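Local structure of glucoamylase (Thermoanaerobacterium thermosaccharolyticum, 1LF6) at residues Y165-V170 and S225-I230. The protein hydrolyses terminal alpha-1,4-linked glucose units one after another from the non-reducing ends of glucan chains, releasing beta-D-glucose. Numbering follows the deposited sequence.
Sequences YNEGYV and SARGNI
The side chains of Y165 and R227 run alongside each other in the same direction, the ring and guanidinium planes only 17° apart. They meet at one end of an antiparallel strand pair, 166-170 with 225-228, in the beta-sandwich N-terminal domain of this family 15 glucoamylase, away from the probable active site; Y165 belongs to the loop just before strand 166-170. Over one face of the ring sits R227 CD, 3.8 Å from the ring centroid in a CH-pi contact and offset toward the rim. Over the centre of one guanidinium face stands Y165 OH, 2.9 Å from R227 CZ, an approach from above the plane that makes no hydrogen bond. The carboxylate of E167 comes obliquely to the same guanidinium, the two planes almost perpendicular, and forms a long salt bridge from OE1 to R227 NH1 at 4.0 Å. The bend at chi3 (63°) brings R227 NE over the ring's rim, near Y165 CZ and CE1.

The pairing illustrates how an antiparallel sheet alternates its bridges: N166 with G228 and G168 with A226 are hydrogen-bonded pairs, whereas E167 with R227 and Y169 with S225 are not. In the second hydrogen-bonded pair, G168 N reaches A226 O at 2.7 Å and is nearly straight (171°). R227 CA adds a CA-H...O contact to N166 O. Along its other edge, strand 166-173 pairs with strand 176-183, whose K182 and M180 hydrogen-bond through the backbone to E167 and Y169.

After G228 the chain turns and begins strand 230-236 of the seven-stranded sheet. The buried N166 amide is held by I159 N on OD1 and Q162 O on ND2. The CD1 methyl of I230 packs against the backbone, 3.5 Å from G168 N and 3.3 Å from N166 O.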
loop_
_atom_site.group_PDB
_atom_site.type_symbol
_atom_site.label_atom_id
_atom_site.label_comp_id
_atom_site.label_asym_id
_atom_site.label_seq_id
_atom_site.Cartn_x
_atom_site.Cartn_y
_atom_site.Cartn_z
ATOM N N TYR A 165 -3.386 3.543 -25.683
ATOM C CA TYR A 165 -3.028 4.812 -26.304
ATOM C C TYR A 165 -1.758 5.470 -25.764
ATOM O O TYR A 165 -1.737 6.668 -25.484
ATOM C CB TYR A 165 -4.195 5.797 -26.199
ATOM C CG TYR A 165 -4.265 6.771 -27.353
ATOM C CD1 TYR A 165 -4.630 6.343 -28.632
ATOM C CD2 TYR A 165 -3.964 8.121 -27.171
ATOM C CE1 TYR A 165 -4.695 7.240 -29.701
ATOM C CE2 TYR A 165 -4.025 9.024 -28.230
ATOM C CZ TYR A 165 -4.392 8.577 -29.492
ATOM O OH TYR A 165 -4.447 9.468 -30.537
ATOM N N ASN A 166 -0.702 4.681 -25.616
ATOM C CA ASN A 166 0.582 5.204 -25.163
ATOM C C ASN A 166 1.398 5.470 -26.426
ATOM O O ASN A 166 1.599 4.567 -27.237
ATOM C CB ASN A 166 1.301 4.173 -24.287
ATOM C CG ASN A 166 0.921 4.283 -22.818
ATOM O OD1 ASN A 166 1.554 5.013 -22.054
ATOM N ND2 ASN A 166 -0.125 3.566 -22.422
ATOM N N GLU A 167 1.852 6.705 -26.597
ATOM C CA GLU A 167 2.633 7.066 -27.772
ATOM C C GLU A 167 4.113 6.808 -27.538
ATOM O O GLU A 167 4.714 7.379 -26.629
ATOM C CB GLU A 167 2.426 8.541 -28.120
ATOM C CG GLU A 167 2.986 8.941 -29.482
ATOM C CD GLU A 167 2.805 10.417 -29.779
ATOM O OE1 GLU A 167 1.710 10.949 -29.502
ATOM O OE2 GLU A 167 3.752 11.045 -30.300
ATOM N N GLY A 168 4.698 5.941 -28.360
ATOM C CA GLY A 168 6.108 5.629 -28.226
ATOM C C GLY A 168 6.905 6.032 -29.452
ATOM O O GLY A 168 6.408 5.961 -30.578
ATOM N N TYR A 169 8.143 6.459 -29.229
ATOM C CA TYR A 169 9.033 6.872 -30.305
ATOM C C TYR A 169 10.482 6.897 -29.824
ATOM O O TYR A 169 10.757 6.673 -28.644
ATOM C CB TYR A 169 8.614 8.245 -30.839
ATOM C CG TYR A 169 8.484 9.314 -29.780
ATOM C CD1 TYR A 169 9.494 10.254 -29.581
ATOM C CD2 TYR A 169 7.342 9.396 -28.986
ATOM C CE1 TYR A 169 9.367 11.255 -28.618
ATOM C CE2 TYR A 169 7.204 10.388 -28.021
ATOM C CZ TYR A 169 8.215 11.313 -27.845
ATOM O OH TYR A 169 8.067 12.301 -26.902
ATOM N N VAL A 170 11.408 7.162 -30.743
ATOM C CA VAL A 170 12.823 7.190 -30.398
ATOM C C VAL A 170 13.483 8.509 -30.789
ATOM O O VAL A 170 13.177 9.090 -31.832
ATOM C CB VAL A 170 13.578 6.032 -31.091
ATOM C CG1 VAL A 170 14.994 5.928 -30.551
ATOM C CG2 VAL A 170 12.827 4.726 -30.888
ATOM N N SER A 225 8.304 3.968 -33.786
ATOM C CA SER A 225 7.078 4.732 -33.579
ATOM C C SER A 225 5.870 3.808 -33.427
ATOM O O SER A 225 5.758 2.797 -34.120
ATOM C CB SER A 225 6.860 5.682 -34.761
ATOM O OG SER A 225 5.648 6.402 -34.636
ATOM N N ALA A 226 4.971 4.161 -32.512
ATOM C CA ALA A 226 3.764 3.374 -32.262
ATOM C C ALA A 226 2.874 4.084 -31.245
ATOM O O ALA A 226 3.352 4.919 -30.471
ATOM C CB ALA A 226 4.139 1.984 -31.753
ATOM N N ARG A 227 1.581 3.763 -31.255
ATOM C CA ARG A 227 0.640 4.369 -30.314
ATOM C C ARG A 227 -0.497 3.421 -29.957
ATOM O O ARG A 227 -1.245 2.975 -30.826
ATOM C CB ARG A 227 0.069 5.676 -30.872
ATOM C CG ARG A 227 -0.843 6.393 -29.889
ATOM C CD ARG A 227 -1.064 7.840 -30.262
ATOM N NE ARG A 227 -1.740 7.976 -31.544
ATOM C CZ ARG A 227 -1.996 9.140 -32.129
ATOM N NH1 ARG A 227 -1.628 10.270 -31.539
ATOM N NH2 ARG A 227 -2.618 9.174 -33.300
ATOM N N GLY A 228 -0.613 3.129 -28.666
ATOM C CA GLY A 228 -1.642 2.234 -28.168
ATOM C C GLY A 228 -1.047 1.444 -27.017
ATOM O O GLY A 228 -0.313 2.007 -26.197
ATOM N N ASN A 229 -1.371 0.158 -26.934
ATOM C CA ASN A 229 -0.801 -0.691 -25.893
ATOM C C ASN A 229 0.538 -1.146 -26.452
ATOM O O ASN A 229 0.635 -2.166 -27.130
ATOM C CB ASN A 229 -1.695 -1.898 -25.600
ATOM C CG ASN A 229 -2.790 -1.581 -24.595
ATOM O OD1 ASN A 229 -3.818 -1.005 -24.937
ATOM N ND2 ASN A 229 -2.559 -1.945 -23.337
ATOM N N ILE A 230 1.572 -0.369 -26.163
ATOM C CA ILE A 230 2.896 -0.651 -26.687
ATOM C C ILE A 230 3.895 -1.226 -25.693
ATOM O O ILE A 230 3.670 -1.235 -24.485
ATOM C CB ILE A 230 3.502 0.623 -27.282
ATOM C CG1 ILE A 230 3.720 1.657 -26.177
ATOM C CG2 ILE A 230 2.562 1.192 -28.339
ATOM C CD1 ILE A 230 4.399 2.932 -26.641
#